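Local coordinates for MdbA protein (Corynebacterium diphtheriae, PDB 5C00) that acts as a thiol-disulfide oxidoreductase of the DsbA family, probably forming disulfide bonds in exported proteins, and is essential for viability, pilus assembly, toxin production and virulence, at residues Ala8-Lys13 against Asp136-Asp141; Lys45-Tyr50 against Ile78-Arg83; Ala104-Gln109 against Asp150-Lys155. All blocks are in the same frame, centred on the assembly; numbering follows the deposited sequence.

Contact 1: Ala8-Lys13 against Asp136-Asp141; sequences AHQANK and DNDFAD
D141 takes hold of the N-terminal segment through a single carboxylate oxygen, an example of how one acidic side chain on a helix can fix an irregular chain without any strand pairing. Its OD2 accepts two successive backbone amides. The N of H9 lies 2.6 Å from OD2 of D141 on the syn side, and the N of Q10 lies 3.0 Å from the same oxygen on the anti side; both bonds are nearly straight and both come from the same face of the carboxylate plane. Its other oxygen, OD1, is salt-bridged to R157 of the following helix, which would hold the carboxylate against rotation.

The tight packing continues at H9. With chi1 at -54°, CG sits beside the backbone N, and the imidazole lies over N137: CB of N137 stands 3.4 Å from the ring centroid, 13° off the normal, a CH-pi contact over the middle of the face. The N137 amide is stacked on the ring, its plane turned only 14° away, while OD1 of N137 takes a hydrogen bond from R157. Q10 reaches D138 by its amide, NE2 lying 2.8 Å from OD1 of D138. That bond is almost linear and lies in the amide plane of Q10, but meets the carboxylate from above.

The other side is looser. One water donates to O of Q10 and, weakly, to OD2 of D141, and beyond Q10 the chain turns away from the helix. No buried residue takes part, so this is a surface contact: a non-regular N-terminal extension laid across the first turns of helix 136-145, in the helical part of a DsbA-like thioredoxin fold.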
ATOM      1  N   ALA A   8     -25.704   2.851  -2.025  1.00 33.99           N
ATOM      2  CA  ALA A   8     -24.471   3.534  -2.386  1.00 30.59           C
ATOM      3  C   ALA A   8     -24.013   4.322  -1.164  1.00 27.33           C
ATOM      4  O   ALA A   8     -24.812   4.958  -0.532  1.00 29.43           O
ATOM      5  CB  ALA A   8     -24.709   4.496  -3.541  1.00 31.26           C
ATOM      6  N   HIS A   9     -22.730   4.254  -0.840  1.00 25.85           N
ATOM      7  CA  HIS A   9     -22.146   4.975   0.285  1.00 25.46           C
ATOM      8  C   HIS A   9     -21.197   6.094  -0.140  1.00 25.15           C
ATOM      9  O   HIS A   9     -21.161   7.142   0.520  1.00 25.74           O
ATOM     10  CB  HIS A   9     -21.371   3.964   1.136  1.00 26.26           C
ATOM     11  CG  HIS A   9     -22.201   2.804   1.551  1.00 26.61           C
ATOM     12  ND1 HIS A   9     -23.057   2.872   2.622  1.00 27.73           N
ATOM     13  CD2 HIS A   9     -22.388   1.584   0.991  1.00 27.68           C
ATOM     14  CE1 HIS A   9     -23.719   1.735   2.723  1.00 28.97           C
ATOM     15  NE2 HIS A   9     -23.324   0.932   1.759  1.00 28.70           N
ATOM     16  N   GLN A  10     -20.396   5.853  -1.191  1.00 25.36           N
ATOM     17  CA  GLN A  10     -19.481   6.867  -1.758  1.00 26.83           C
ATOM     18  C   GLN A  10     -19.721   7.121  -3.241  1.00 26.26           C
ATOM     19  O   GLN A  10     -19.674   6.193  -4.046  1.00 26.82           O
ATOM     20  CB  GLN A  10     -18.022   6.473  -1.631  1.00 27.10           C
ATOM     21  CG  GLN A  10     -17.384   6.688  -0.310  1.00 28.12           C
ATOM     22  CD  GLN A  10     -17.538   8.088   0.226  1.00 27.49           C
ATOM     23  OE1 GLN A  10     -17.130   9.064  -0.405  1.00 29.07           O
ATOM     24  NE2 GLN A  10     -18.110   8.183   1.390  1.00 28.52           N
ATOM     25  N   ALA A  11     -19.930   8.389  -3.597  1.00 25.27           N
ATOM     26  CA  ALA A  11     -20.256   8.771  -4.977  1.00 25.19           C
ATOM     27  C   ALA A  11     -21.520   8.026  -5.431  1.00 25.36           C
ATOM     28  O   ALA A  11     -22.497   8.000  -4.683  1.00 25.85           O
ATOM     29  CB  ALA A  11     -19.053   8.560  -5.912  1.00 24.40           C
ATOM     30  N   ASN A  12     -21.504   7.439  -6.621  1.00 25.93           N
ATOM     31  CA  ASN A  12     -22.659   6.777  -7.174  1.00 27.01           C
ATOM     32  C   ASN A  12     -22.154   5.728  -8.130  1.00 28.18           C
ATOM     33  O   ASN A  12     -20.960   5.667  -8.402  1.00 29.00           O
ATOM     34  CB  ASN A  12     -23.535   7.785  -7.929  1.00 27.40           C
ATOM     35  CG  ASN A  12     -22.811   8.427  -9.105  1.00 26.44           C
ATOM     36  OD1 ASN A  12     -22.470   7.757 -10.084  1.00 26.95           O
ATOM     37  ND2 ASN A  12     -22.602   9.745  -9.025  1.00 25.89           N
ATOM     38  N   LYS A  13     -23.055   4.941  -8.696  1.00 29.57           N
ATOM     39  CA  LYS A  13     -22.631   3.774  -9.496  1.00 31.69           C
ATOM     40  C   LYS A  13     -22.097   4.128 -10.883  1.00 30.58           C
ATOM     41  O   LYS A  13     -21.545   3.276 -11.543  1.00 31.55           O
ATOM     42  CB  LYS A  13     -23.781   2.755  -9.629  1.00 34.17           C
ATOM     43  CG  LYS A  13     -24.876   3.127 -10.612  1.00 37.98           C
ATOM     44  CD  LYS A  13     -25.857   1.958 -10.859  1.00 41.85           C
ATOM     45  CE  LYS A  13     -26.555   2.020 -12.223  1.00 45.41           C
ATOM     46  NZ  LYS A  13     -27.943   2.577 -12.204  1.00 48.11           N
ATOM     47  N   ASP A 136     -16.208   0.889   6.432  1.00 19.43           N
ATOM     48  CA  ASP A 136     -15.894  -0.193   5.514  1.00 19.02           C
ATOM     49  C   ASP A 136     -16.680  -0.179   4.196  1.00 19.27           C
ATOM     50  O   ASP A 136     -16.145  -0.553   3.162  1.00 19.04           O
ATOM     51  CB  ASP A 136     -16.086  -1.535   6.218  1.00 21.03           C
ATOM     52  CG  ASP A 136     -15.019  -1.785   7.339  1.00 21.69           C
ATOM     53  OD1 ASP A 136     -13.849  -1.317   7.215  1.00 21.49           O
ATOM     54  OD2 ASP A 136     -15.382  -2.446   8.352  1.00 23.72           O
ATOM     55  N   ASN A 137     -17.914   0.285   4.225  1.00 19.66           N
ATOM     56  CA  ASN A 137     -18.716   0.290   3.004  1.00 19.93           C
ATOM     57  C   ASN A 137     -18.242   1.395   2.072  1.00 19.43           C
ATOM     58  O   ASN A 137     -18.453   1.299   0.871  1.00 20.01           O
ATOM     59  CB  ASN A 137     -20.206   0.415   3.309  1.00 21.32           C
ATOM     60  CG  ASN A 137     -20.814  -0.895   3.782  1.00 22.72           C
ATOM     61  OD1 ASN A 137     -20.761  -1.915   3.110  1.00 24.18           O
ATOM     62  ND2 ASN A 137     -21.381  -0.867   4.934  1.00 25.51           N
ATOM     63  N   ASP A 138     -17.616   2.448   2.630  1.00 18.50           N
ATOM     64  CA  ASP A 138     -17.038   3.501   1.813  1.00 18.62           C
ATOM     65  C   ASP A 138     -15.805   2.988   1.129  1.00 17.66           C
ATOM     66  O   ASP A 138     -15.636   3.160  -0.085  1.00 17.93           O
ATOM     67  CB  ASP A 138     -16.748   4.725   2.670  1.00 19.34           C
ATOM     68  CG  ASP A 138     -18.010   5.257   3.338  1.00 21.66           C
ATOM     69  OD1 ASP A 138     -18.911   5.819   2.615  1.00 24.48           O
ATOM     70  OD2 ASP A 138     -18.154   5.078   4.561  1.00 23.58           O
ATOM     71  N   PHE A 139     -14.912   2.346   1.877  1.00 17.23           N
ATOM     72  CA  PHE A 139     -13.754   1.748   1.237  1.00 17.00           C
ATOM     73  C   PHE A 139     -14.160   0.764   0.134  1.00 18.15           C
ATOM     74  O   PHE A 139     -13.510   0.665  -0.930  1.00 17.84           O
ATOM     75  CB  PHE A 139     -12.873   1.079   2.279  1.00 17.16           C
ATOM     76  CG  PHE A 139     -12.158   2.063   3.164  1.00 17.37           C
ATOM     77  CD1 PHE A 139     -11.035   2.721   2.699  1.00 18.50           C
ATOM     78  CD2 PHE A 139     -12.593   2.333   4.443  1.00 17.38           C
ATOM     79  CE1 PHE A 139     -10.369   3.643   3.493  1.00 18.44           C
ATOM     80  CE2 PHE A 139     -11.927   3.246   5.256  1.00 17.66           C
ATOM     81  CZ  PHE A 139     -10.801   3.884   4.786  1.00 18.05           C
ATOM     82  N   ALA A 140     -15.208  -0.000   0.379  1.00 17.82           N
ATOM     83  CA  ALA A 140     -15.656  -0.984  -0.614  1.00 18.72           C
ATOM     84  C   ALA A 140     -16.225  -0.342  -1.875  1.00 18.64           C
ATOM     85  O   ALA A 140     -15.942  -0.781  -2.976  1.00 18.35           O
ATOM     86  CB  ALA A 140     -16.681  -1.914   0.001  1.00 18.63           C
ATOM     87  N   ASP A 141     -17.018   0.706  -1.713  1.00 20.12           N
ATOM     88  CA  ASP A 141     -17.656   1.341  -2.874  1.00 20.28           C
ATOM     89  C   ASP A 141     -16.521   1.846  -3.779  1.00 19.25           C
ATOM     90  O   ASP A 141     -16.599   1.772  -5.008  1.00 19.77           O
ATOM     91  CB  ASP A 141     -18.531   2.512  -2.479  1.00 21.83           C
ATOM     92  CG  ASP A 141     -19.967   2.117  -2.133  1.00 25.49           C
ATOM     93  OD1 ASP A 141     -20.279   0.927  -1.884  1.00 25.21           O
ATOM     94  OD2 ASP A 141     -20.808   3.057  -2.131  1.00 30.59           O
TER
HETATM   95  O   HOH W   1     -20.909   4.068  -5.360  1.00 32.36           O

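Contact 2: Lys45-Tyr50 against Ile78-Arg83; sequences KKIDFY and IVVNLR
Y50 and R83 lie side by side on one face of the sheet, the aliphatic part of the arginine lying over a face of the phenol ring. CB of R83 sits 4.0 Å from the ring centroid, and farther along CD comes to 3.6 Å from CZ of Y50. The chain, extended from CG to NE, brings NE to D48, where NE of R83 and OD1 of D48 form a salt bridge of 2.9 Å; OD1 is approached from above the carboxylate plane, yet lies in the guanidinium plane. A water joins OD1 of D48 to NH2 of R83, and D30 and N172 take the outer nitrogens, so the guanidinium is held on several sides. N81 fits lower down, against the backbone: its ND2 and its own N both bond to O of I47, from opposite faces of the carbonyl plane, with ND2 at 2.9 Å from that oxygen.

From I47 onward the opposite face is apolar. CG1 of I47 projects into the notch formed by I78 and V80, 4.0 Å from CB of I78 and 4.1 Å from CG2 of V80. Next comes F49: in the conformer described, one of two, chi1 of -175° puts CG anti to the backbone N, CD2 of F49 meets CD2 of L82 at 3.7 Å, and CG1 of V80 lies at the ring edge. V188 of the neighbouring strand adds to this layer.

Regular parallel backbone bonds tie the strands in register, the axes of the two short segments 22° apart. Strand 45-52, helix 56-74 and strand 78-85 make the beta-alpha-beta unit at the centre of the thioredoxin fold.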
ATOM      1  N   LYS A  45      17.312  -4.789  -6.738  1.00 32.89           N
ATOM      2  CA  LYS A  45      17.425  -4.460  -5.323  1.00 32.32           C
ATOM      3  C   LYS A  45      16.092  -4.687  -4.623  1.00 30.88           C
ATOM      4  O   LYS A  45      15.052  -4.380  -5.196  1.00 28.75           O
ATOM      5  CB  LYS A  45      17.936  -3.030  -5.158  1.00 34.41           C
ATOM      6  CG  LYS A  45      19.358  -2.864  -5.733  1.00 39.33           C
ATOM      7  CD  LYS A  45      20.201  -1.872  -4.947  1.00 43.52           C
ATOM      8  CE  LYS A  45      21.699  -2.172  -5.039  1.00 47.17           C
ATOM      9  NZ  LYS A  45      22.121  -2.517  -6.425  1.00 51.52           N
ATOM     10  N   LYS A  46      16.128  -5.313  -3.442  1.00 28.34           N
ATOM     11  CA  LYS A  46      14.920  -5.575  -2.670  1.00 29.15           C
ATOM     12  C   LYS A  46      14.621  -4.402  -1.754  1.00 27.01           C
ATOM     13  O   LYS A  46      15.450  -4.011  -0.947  1.00 27.08           O
ATOM     14  CB  LYS A  46      15.075  -6.839  -1.846  1.00 33.06           C
ATOM     15  CG  LYS A  46      15.091  -8.078  -2.720  1.00 38.99           C
ATOM     16  CD  LYS A  46      15.724  -9.270  -2.009  1.00 45.66           C
ATOM     17  CE  LYS A  46      16.291 -10.292  -2.992  1.00 51.26           C
ATOM     18  NZ  LYS A  46      17.378 -11.071  -2.341  1.00 53.48           N
ATOM     19  N   ILE A  47      13.423  -3.854  -1.847  1.00 23.74           N
ATOM     20  CA  ILE A  47      13.081  -2.673  -1.080  1.00 23.07           C
ATOM     21  C   ILE A  47      12.097  -3.122  -0.041  1.00 21.88           C
ATOM     22  O   ILE A  47      11.200  -3.892  -0.341  1.00 23.45           O
ATOM     23  CB  ILE A  47      12.458  -1.605  -1.970  1.00 23.35           C
ATOM     24  CG1 ILE A  47      13.312  -1.350  -3.208  1.00 23.70           C
ATOM     25  CG2 ILE A  47      12.169  -0.341  -1.190  1.00 23.60           C
ATOM     26  CD1 ILE A  47      14.669  -0.766  -2.930  1.00 25.58           C
ATOM     27  N   ASP A  48      12.272  -2.664   1.182  1.00 20.51           N
ATOM     28  CA  ASP A  48      11.226  -2.772   2.178  1.00 21.46           C
ATOM     29  C   ASP A  48      10.745  -1.374   2.448  1.00 20.19           C
ATOM     30  O   ASP A  48      11.509  -0.507   2.861  1.00 19.40           O
ATOM     31  CB  ASP A  48      11.739  -3.441   3.446  1.00 23.50           C
ATOM     32  CG  ASP A  48      12.114  -4.896   3.224  1.00 26.14           C
ATOM     33  OD1 ASP A  48      11.229  -5.690   2.888  1.00 25.18           O
ATOM     34  OD2 ASP A  48      13.315  -5.234   3.383  1.00 27.16           O
ATOM     35  N   PHE A  49       9.478  -1.137   2.091  1.00 18.99           N
ATOM     36  CA  PHE A  49       8.907   0.188   2.174  0.60 18.16           C
ATOM     37  C   PHE A  49       7.767   0.090   3.162  1.00 17.68           C
ATOM     38  O   PHE A  49       6.764  -0.573   2.918  1.00 16.62           O
ATOM     39  CB  PHE A  49       8.466   0.607   0.782  0.60 18.71           C
ATOM     40  CG  PHE A  49       7.943   2.017   0.668  0.60 19.07           C
ATOM     41  CD1 PHE A  49       8.013   2.939   1.702  0.60 19.32           C
ATOM     42  CD2 PHE A  49       7.372   2.416  -0.538  0.60 20.26           C
ATOM     43  CE1 PHE A  49       7.515   4.217   1.549  0.60 20.47           C
ATOM     44  CE2 PHE A  49       6.871   3.695  -0.698  0.60 20.84           C
ATOM     45  CZ  PHE A  49       6.942   4.597   0.348  0.60 21.63           C
ATOM     46  N   TYR A  50       7.931   0.774   4.280  1.00 17.42           N
ATOM     47  CA  TYR A  50       6.971   0.744   5.386  1.00 17.48           C
ATOM     48  C   TYR A  50       6.094   1.985   5.317  1.00 19.14           C
ATOM     49  O   TYR A  50       6.605   3.096   5.236  1.00 18.09           O
ATOM     50  CB  TYR A  50       7.675   0.679   6.717  1.00 19.59           C
ATOM     51  CG  TYR A  50       8.482  -0.587   6.956  1.00 19.70           C
ATOM     52  CD1 TYR A  50       9.782  -0.709   6.480  1.00 20.88           C
ATOM     53  CD2 TYR A  50       7.936  -1.660   7.685  1.00 20.72           C
ATOM     54  CE1 TYR A  50      10.527  -1.872   6.685  1.00 20.53           C
ATOM     55  CE2 TYR A  50       8.678  -2.811   7.921  1.00 20.59           C
ATOM     56  CZ  TYR A  50       9.954  -2.916   7.395  1.00 21.58           C
ATOM     57  OH  TYR A  50      10.690  -4.041   7.689  1.00 26.02           O
ATOM     58  N   ILE A  78      14.131  -2.777  -9.316  1.00 25.24           N
ATOM     59  CA  ILE A  78      13.794  -3.003  -7.926  1.00 23.53           C
ATOM     60  C   ILE A  78      12.580  -3.890  -7.782  1.00 22.72           C
ATOM     61  O   ILE A  78      11.743  -3.936  -8.682  1.00 21.07           O
ATOM     62  CB  ILE A  78      13.532  -1.681  -7.195  1.00 23.20           C
ATOM     63  CG1 ILE A  78      12.350  -0.908  -7.757  1.00 22.10           C
ATOM     64  CG2 ILE A  78      14.770  -0.829  -7.296  1.00 23.79           C
ATOM     65  CD1 ILE A  78      12.037   0.323  -6.945  1.00 21.40           C
ATOM     66  N   VAL A  79      12.538  -4.615  -6.677  1.00 21.79           N
ATOM     67  CA  VAL A  79      11.358  -5.337  -6.236  1.00 23.27           C
ATOM     68  C   VAL A  79      10.916  -4.706  -4.931  1.00 22.19           C
ATOM     69  O   VAL A  79      11.712  -4.602  -4.022  1.00 24.29           O
ATOM     70  CB  VAL A  79      11.681  -6.818  -6.073  1.00 24.62           C
ATOM     71  CG1 VAL A  79      10.520  -7.566  -5.437  1.00 24.93           C
ATOM     72  CG2 VAL A  79      11.969  -7.384  -7.458  1.00 25.42           C
ATOM     73  N   VAL A  80       9.683  -4.204  -4.869  1.00 20.86           N
ATOM     74  CA  VAL A  80       9.237  -3.454  -3.695  1.00 19.36           C
ATOM     75  C   VAL A  80       8.312  -4.233  -2.777  1.00 19.66           C
ATOM     76  O   VAL A  80       7.207  -4.665  -3.160  1.00 19.78           O
ATOM     77  CB  VAL A  80       8.569  -2.101  -4.068  1.00 18.21           C
ATOM     78  CG1 VAL A  80       8.198  -1.368  -2.788  1.00 18.69           C
ATOM     79  CG2 VAL A  80       9.539  -1.244  -4.865  1.00 18.36           C
ATOM     80  N   ASN A  81       8.790  -4.458  -1.572  1.00 18.36           N
ATOM     81  CA  ASN A  81       7.953  -5.030  -0.567  1.00 19.39           C
ATOM     82  C   ASN A  81       7.259  -3.930   0.220  1.00 17.45           C
ATOM     83  O   ASN A  81       7.868  -3.325   1.091  1.00 16.84           O
ATOM     84  CB  ASN A  81       8.768  -5.906   0.373  1.00 20.72           C
ATOM     85  CG  ASN A  81       9.503  -6.988  -0.372  1.00 24.99           C
ATOM     86  OD1 ASN A  81       8.947  -8.025  -0.662  1.00 27.07           O
ATOM     87  ND2 ASN A  81      10.746  -6.728  -0.714  1.00 30.92           N
ATOM     88  N   LEU A  82       5.964  -3.754  -0.042  1.00 16.37           N
ATOM     89  CA  LEU A  82       5.156  -2.804   0.666  1.00 17.04           C
ATOM     90  C   LEU A  82       4.706  -3.472   1.965  1.00 16.99           C
ATOM     91  O   LEU A  82       4.002  -4.506   1.938  1.00 17.96           O
ATOM     92  CB  LEU A  82       3.941  -2.347  -0.142  1.00 16.94           C
ATOM     93  CG  LEU A  82       4.244  -1.538  -1.398  1.00 19.03           C
ATOM     94  CD1 LEU A  82       2.960  -1.398  -2.181  1.00 18.58           C
ATOM     95  CD2 LEU A  82       4.820  -0.187  -1.048  1.00 19.97           C
ATOM     96  N   ARG A  83       5.228  -2.948   3.071  1.00 17.39           N
ATOM     97  CA  ARG A  83       5.017  -3.473   4.414  1.00 17.85           C
ATOM     98  C   ARG A  83       4.145  -2.489   5.167  1.00 17.96           C
ATOM     99  O   ARG A  83       4.624  -1.459   5.697  1.00 17.81           O
ATOM    100  CB  ARG A  83       6.356  -3.702   5.086  1.00 18.05           C
ATOM    101  CG  ARG A  83       7.154  -4.838   4.401  1.00 19.13           C
ATOM    102  CD  ARG A  83       8.350  -5.344   5.221  1.00 21.32           C
ATOM    103  NE  ARG A  83       8.930  -6.488   4.535  1.00 22.66           N
ATOM    104  CZ  ARG A  83       8.432  -7.720   4.564  1.00 23.81           C
ATOM    105  NH1 ARG A  83       7.365  -8.011   5.276  1.00 24.74           N
ATOM    106  NH2 ARG A  83       8.995  -8.674   3.837  1.00 27.34           N
TER
HETATM  107  O   HOH W   2      11.658  -8.180   2.811  1.00 41.58           O

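Contact 3: Ala104-Gln109 against Asp150-Lys155; sequences ALAVAQ and DEVTQK
V152 faces A106 and V107 across two helices whose short segments run nearly antiparallel, at 154°, with axes 9.3 Å apart. It is an example of a modest helix-helix contact carried by one alanine, two valines and a lysine stem; the nearest CA atoms, those of A106 and V152, are 6.1 Å apart.

The apolar contacts come first. Both methyls of V152 touch the first helix. With chi1 at 170°, CG1 lies anti to the backbone N and reaches CG2 of V107 at 4.0 Å, the two valines crossing at about a right angle; it also lies against the backbone N of V107. CG2 rests 3.8 Å from the carbonyl O of A106. The methyl of A106 touches V152 as well, but comes closer to the aliphatic stem of K155, its CB 3.8 Å from CD of the lysine in the conformer described.

The polar contacts gather at the end of that lysine and are conditional, since K155 and E151 were each modelled in two conformations. No direct hydrogen bond joins the two segments. In the copy described, the chain bends at chi3 (-49°) and NZ donates to a water that in turn donates to O of A106 at 2.7 Å. There NZ of K155 also meets OE2 of E151, one turn earlier in its own helix, in a weak salt bridge of 3.3 Å.

Away from this margin the touching residues are buried, with T115 of helix 113-125 against V107. Helices 96-109 and 150-158 thus pack together within the helical domain that DsbA-type enzymes insert into the thioredoxin fold.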
ATOM      1  N   ALA A 104      -7.201  -2.304   0.992  1.00 16.29           N
ATOM      2  CA  ALA A 104      -6.170  -2.356  -0.020  1.00 17.26           C
ATOM      3  C   ALA A 104      -5.615  -3.773  -0.118  1.00 17.66           C
ATOM      4  O   ALA A 104      -5.378  -4.244  -1.239  1.00 17.11           O
ATOM      5  CB  ALA A 104      -5.070  -1.348   0.266  1.00 17.11           C
ATOM      6  N   LEU A 105      -5.398  -4.434   1.027  1.00 16.95           N
ATOM      7  CA  LEU A 105      -4.979  -5.852   1.009  1.00 18.62           C
ATOM      8  C   LEU A 105      -5.930  -6.760   0.283  1.00 18.90           C
ATOM      9  O   LEU A 105      -5.470  -7.608  -0.501  1.00 19.46           O
ATOM     10  CB  LEU A 105      -4.711  -6.403   2.403  1.00 19.21           C
ATOM     11  CG  LEU A 105      -4.194  -7.865   2.475  1.00 19.77           C
ATOM     12  CD1 LEU A 105      -2.835  -8.040   1.786  1.00 20.02           C
ATOM     13  CD2 LEU A 105      -4.054  -8.174   3.959  1.00 19.52           C
ATOM     14  N   ALA A 106      -7.241  -6.605   0.521  1.00 17.96           N
ATOM     15  CA  ALA A 106      -8.255  -7.400  -0.190  1.00 18.48           C
ATOM     16  C   ALA A 106      -8.108  -7.264  -1.709  1.00 19.19           C
ATOM     17  O   ALA A 106      -8.263  -8.223  -2.452  1.00 18.66           O
ATOM     18  CB  ALA A 106      -9.662  -7.036   0.278  1.00 18.60           C
ATOM     19  N   VAL A 107      -7.865  -6.057  -2.207  1.00 17.39           N
ATOM     20  CA  VAL A 107      -7.613  -5.869  -3.620  1.00 17.82           C
ATOM     21  C   VAL A 107      -6.336  -6.553  -4.087  1.00 17.53           C
ATOM     22  O   VAL A 107      -6.347  -7.238  -5.084  1.00 18.92           O
ATOM     23  CB  VAL A 107      -7.550  -4.350  -3.959  1.00 17.36           C
ATOM     24  CG1 VAL A 107      -7.468  -4.176  -5.478  1.00 19.02           C
ATOM     25  CG2 VAL A 107      -8.772  -3.609  -3.426  1.00 17.64           C
ATOM     26  N   ALA A 108      -5.238  -6.389  -3.373  1.00 17.50           N
ATOM     27  CA  ALA A 108      -3.996  -7.052  -3.745  1.00 18.18           C
ATOM     28  C   ALA A 108      -4.101  -8.592  -3.772  1.00 21.46           C
ATOM     29  O   ALA A 108      -3.580  -9.238  -4.670  1.00 21.76           O
ATOM     30  CB  ALA A 108      -2.905  -6.668  -2.802  1.00 18.49           C
ATOM     31  N   GLN A 109      -4.816  -9.129  -2.802  1.00 22.53           N
ATOM     32  CA  GLN A 109      -5.054 -10.572  -2.706  1.00 25.01           C
ATOM     33  C   GLN A 109      -5.743 -11.131  -3.959  1.00 27.15           C
ATOM     34  O   GLN A 109      -5.573 -12.318  -4.329  1.00 26.75           O
ATOM     35  CB  GLN A 109      -5.903 -10.837  -1.434  1.00 27.27           C
ATOM     36  CG  GLN A 109      -6.560 -12.210  -1.349  1.00 31.55           C
ATOM     37  CD  GLN A 109      -5.528 -13.324  -1.250  1.00 36.27           C
ATOM     38  OE1 GLN A 109      -4.349 -13.063  -0.981  1.00 35.71           O
ATOM     39  NE2 GLN A 109      -5.951 -14.565  -1.499  1.00 39.36           N
ATOM     40  N   ASP A 150     -16.635  -7.975  -7.691  1.00 27.57           N
ATOM     41  CA  ASP A 150     -17.746  -8.162  -6.716  1.00 29.92           C
ATOM     42  C   ASP A 150     -17.348  -8.951  -5.487  1.00 27.80           C
ATOM     43  O   ASP A 150     -17.778  -8.634  -4.372  1.00 28.18           O
ATOM     44  CB  ASP A 150     -18.963  -8.840  -7.377  1.00 31.37           C
ATOM     45  CG  ASP A 150     -19.772  -7.896  -8.224  1.00 35.20           C
ATOM     46  OD1 ASP A 150     -19.387  -6.741  -8.451  1.00 35.35           O
ATOM     47  OD2 ASP A 150     -20.809  -8.329  -8.736  1.00 41.23           O
ATOM     48  N   GLU A 151     -16.491  -9.947  -5.677  1.00 28.95           N
ATOM     49  CA  GLU A 151     -15.942 -10.758  -4.609  0.50 30.41           C
ATOM     50  C   GLU A 151     -15.090  -9.930  -3.647  1.00 28.71           C
ATOM     51  O   GLU A 151     -15.231 -10.029  -2.449  1.00 28.19           O
ATOM     52  CB  GLU A 151     -15.072 -11.869  -5.197  0.50 33.79           C
ATOM     53  CG  GLU A 151     -14.646 -12.927  -4.191  0.50 37.24           C
ATOM     54  CD  GLU A 151     -13.159 -12.921  -3.875  0.50 39.95           C
ATOM     55  OE1 GLU A 151     -12.349 -12.478  -4.732  0.50 41.00           O
ATOM     56  OE2 GLU A 151     -12.808 -13.380  -2.755  0.50 43.72           O
ATOM     57  N   VAL A 152     -14.189  -9.138  -4.208  1.00 26.01           N
ATOM     58  CA  VAL A 152     -13.324  -8.282  -3.426  1.00 25.12           C
ATOM     59  C   VAL A 152     -14.158  -7.238  -2.675  1.00 23.42           C
ATOM     60  O   VAL A 152     -13.933  -6.979  -1.468  1.00 23.55           O
ATOM     61  CB  VAL A 152     -12.257  -7.586  -4.298  1.00 26.01           C
ATOM     62  CG1 VAL A 152     -11.513  -6.520  -3.541  1.00 25.33           C
ATOM     63  CG2 VAL A 152     -11.269  -8.611  -4.777  1.00 27.90           C
ATOM     64  N   THR A 153     -15.102  -6.641  -3.382  1.00 20.31           N
ATOM     65  CA  THR A 153     -15.920  -5.576  -2.829  1.00 21.21           C
ATOM     66  C   THR A 153     -16.708  -6.061  -1.597  1.00 21.45           C
ATOM     67  O   THR A 153     -16.712  -5.431  -0.533  1.00 21.88           O
ATOM     68  CB  THR A 153     -16.862  -5.008  -3.897  1.00 22.04           C
ATOM     69  OG1 THR A 153     -16.097  -4.505  -4.999  1.00 23.15           O
ATOM     70  CG2 THR A 153     -17.681  -3.862  -3.310  1.00 22.81           C
ATOM     71  N   GLN A 154     -17.350  -7.217  -1.714  1.00 23.52           N
ATOM     72  CA  GLN A 154     -18.074  -7.784  -0.585  1.00 24.66           C
ATOM     73  C   GLN A 154     -17.141  -8.162   0.563  1.00 24.30           C
ATOM     74  O   GLN A 154     -17.446  -7.944   1.705  1.00 25.03           O
ATOM     75  CB  GLN A 154     -18.935  -8.962  -1.035  1.00 27.83           C
ATOM     76  CG  GLN A 154     -19.910  -9.457   0.049  1.00 29.18           C
ATOM     77  CD  GLN A 154     -20.925  -8.406   0.501  1.00 31.23           C
ATOM     78  OE1 GLN A 154     -21.397  -7.566  -0.276  1.00 36.79           O
ATOM     79  NE2 GLN A 154     -21.285  -8.471   1.756  1.00 34.12           N
ATOM     80  N   LYS A 155     -15.969  -8.691   0.252  1.00 24.67           N
ATOM     81  CA  LYS A 155     -14.973  -8.963   1.261  0.60 25.84           C
ATOM     82  C   LYS A 155     -14.608  -7.688   2.051  1.00 25.17           C
ATOM     83  O   LYS A 155     -14.494  -7.713   3.268  1.00 24.52           O
ATOM     84  CB  LYS A 155     -13.748  -9.546   0.579  0.60 27.01           C
ATOM     85  CG  LYS A 155     -12.531  -9.725   1.453  0.60 29.05           C
ATOM     86  CD  LYS A 155     -11.419 -10.394   0.676  0.60 30.14           C
ATOM     87  CE  LYS A 155     -11.882 -11.641  -0.063  0.60 31.40           C
ATOM     88  NZ  LYS A 155     -10.720 -12.517  -0.315  0.60 32.13           N
TER
HETATM   89  O   HOH W   3      -9.613 -10.503  -2.031  1.00 29.84           O

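Contacts 1 and 3 belong to one helical region, their centres 14 Å apart. They touch where O of A140 meets CG2 of T153 at 3.6 Å, joining successive helices 136-145 and 150-158; their segments alternate along the chain. Contact 2 lies on the opposite side of the chain's centre, in the central sheet, with its centre about 30 Å from that of contact 1 and about 22 Å from that of contact 3. The probable redox site, the thioredoxin-type CxxC of C55 and C58 at the start of helix 56-74, follows strand 45-52 directly; in the conformer described, the F49 side chain in contact 2 lies near these cysteines without touching them.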